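Long-range contact in putative oxidoreductase (Jannaschia sp., PDB 3C24), which is probably an NAD(P)-dependent oxidoreductase with a Rossmann-type dinucleotide-binding domain, although its substrate and reaction remain unestablished: residues A15-G20 with D69-A74. Sequence-based numbering, arbitrary orientation.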
loop_
_atom_site.group_PDB
_atom_site.type_symbol
_atom_site.label_atom_id
_atom_site.label_comp_id
_atom_site.label_asym_id
_atom_site.label_seq_id
_atom_site.Cartn_x
_atom_site.Cartn_y
_atom_site.Cartn_z
ATOM N N ALA A 15 33.259 -8.977 -10.345
ATOM C CA ALA A 15 32.797 -9.320 -11.683
ATOM C C ALA A 15 31.290 -9.425 -11.636
ATOM O O ALA A 15 30.692 -10.019 -10.715
ATOM C CB ALA A 15 33.421 -10.629 -12.156
ATOM N N ILE A 16 30.645 -8.782 -12.590
ATOM C CA ILE A 16 29.197 -8.852 -12.701
ATOM C C ILE A 16 28.833 -9.515 -14.022
ATOM O O ILE A 16 29.146 -9.014 -15.086
ATOM C CB ILE A 16 28.564 -7.464 -12.632
ATOM C CG1 ILE A 16 28.943 -6.756 -11.323
ATOM C CG2 ILE A 16 27.043 -7.540 -12.748
ATOM C CD1 ILE A 16 28.611 -5.321 -11.274
ATOM N N LEU A 17 28.149 -10.645 -13.903
ATOM C CA LEU A 17 27.650 -11.406 -15.047
ATOM C C LEU A 17 26.312 -10.795 -15.499
ATOM O O LEU A 17 25.393 -10.539 -14.672
ATOM C CB LEU A 17 27.506 -12.901 -14.686
ATOM C CG LEU A 17 28.762 -13.789 -14.664
ATOM C CD1 LEU A 17 29.924 -13.136 -14.018
ATOM C CD2 LEU A 17 28.388 -15.162 -14.019
ATOM N N GLY A 18 26.183 -10.583 -16.809
ATOM C CA GLY A 18 24.980 -9.967 -17.362
ATOM C C GLY A 18 25.009 -8.474 -17.021
ATOM O O GLY A 18 23.997 -7.824 -16.808
ATOM N N ALA A 19 26.209 -7.935 -17.003
ATOM C CA ALA A 19 26.420 -6.533 -16.569
ATOM C C ALA A 19 25.705 -5.488 -17.369
ATOM O O ALA A 19 25.424 -4.424 -16.848
ATOM C CB ALA A 19 27.896 -6.206 -16.525
ATOM N N GLY A 20 25.390 -5.774 -18.621
ATOM C CA GLY A 20 24.770 -4.745 -19.489
ATOM C C GLY A 20 23.266 -4.839 -19.643
ATOM O O GLY A 20 22.610 -4.029 -20.322
ATOM N N ASP A 69 37.281 -11.477 -6.919
ATOM C CA ASP A 69 37.065 -11.778 -5.517
ATOM C C ASP A 69 35.584 -12.147 -5.306
ATOM O O ASP A 69 35.198 -12.977 -4.470
ATOM C CB ASP A 69 37.405 -10.588 -4.641
ATOM C CG ASP A 69 38.865 -10.204 -4.733
ATOM O OD1 ASP A 69 39.695 -11.131 -4.720
ATOM O OD2 ASP A 69 39.184 -8.997 -4.810
ATOM N N VAL A 70 34.758 -11.485 -6.098
ATOM C CA VAL A 70 33.306 -11.595 -6.014
ATOM C C VAL A 70 32.781 -11.721 -7.427
ATOM O O VAL A 70 33.238 -11.032 -8.331
ATOM C CB VAL A 70 32.688 -10.335 -5.344
ATOM C CG1 VAL A 70 31.165 -10.470 -5.178
ATOM C CG2 VAL A 70 33.334 -10.066 -3.997
ATOM N N VAL A 71 31.839 -12.637 -7.608
ATOM C CA VAL A 71 31.133 -12.844 -8.888
ATOM C C VAL A 71 29.637 -12.745 -8.616
ATOM O O VAL A 71 29.028 -13.572 -7.942
ATOM C CB VAL A 71 31.466 -14.189 -9.525
ATOM C CG1 VAL A 71 30.716 -14.359 -10.840
ATOM C CG2 VAL A 71 32.965 -14.294 -9.728
ATOM N N VAL A 72 29.044 -11.714 -9.207
ATOM C CA VAL A 72 27.651 -11.369 -9.042
ATOM C C VAL A 72 26.845 -11.893 -10.200
ATOM O O VAL A 72 27.105 -11.577 -11.374
ATOM C CB VAL A 72 27.429 -9.829 -8.929
ATOM C CG1 VAL A 72 25.911 -9.574 -8.784
ATOM C CG2 VAL A 72 28.206 -9.226 -7.780
ATOM N N LEU A 73 25.838 -12.684 -9.880
ATOM C CA LEU A 73 24.982 -13.282 -10.893
ATOM C C LEU A 73 23.745 -12.433 -11.178
ATOM O O LEU A 73 22.672 -12.692 -10.650
ATOM C CB LEU A 73 24.555 -14.713 -10.474
ATOM C CG LEU A 73 25.704 -15.641 -10.024
ATOM C CD1 LEU A 73 25.164 -17.047 -9.831
ATOM C CD2 LEU A 73 26.827 -15.694 -11.019
ATOM N N ALA A 74 23.934 -11.384 -11.981
ATOM C CA ALA A 74 22.828 -10.432 -12.301
ATOM C C ALA A 74 22.000 -10.959 -13.471
ATOM O O ALA A 74 21.926 -10.341 -14.536
ATOM C CB ALA A 74 23.383 -9.041 -12.613
HETATM O O HOH W 1 21.559 -8.609 -16.544
#
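Leu17 of strand 13-17 meets Val71 and Leu73 of strand 70-73 on one face of a parallel pair. Its CB passes 3.6 Å from the carbonyl O of Val72. CG lies anti to the carbonyl carbon (chi1 -79°), and beyond it CD1 presses on Val71 CG1 at 3.5 Å, while CD2 meets Leu73 CD2 at 3.4 Å and also reaches Val71 CG1; the first two of these contacts are closer than ordinary van der Waals contact. An alanine in place of Leu17 would probably open a gap beside these two residues and leave the Leu73 isobutyl group freer to turn. Val83 and Ile80 of helix 77-87 cover this face. The strands are the first and third of a Rossmann-type sheet, neighbours in its 2-1-3-4 order, and Gly18 and Gly20 belong to the glycine-rich turn that in such folds leads into the dinucleotide-binding helix. Ala15 N donates to Val70 O, Val72 N to Ala15 O (2.8 Å), and Leu17 N to Val72 O at 170° about the acceptor oxygen. On the other face Ile16 CG2 touches Ala74 CB at 4.0 Å, beneath helix 22-33. Where the strands end, the bond from Ala74 N to Leu17 O is weak, and one water donates to both Gly18 O (2.6 Å) and Ala74 O (2.7 Å), bridging two carbonyls that cannot bond each other.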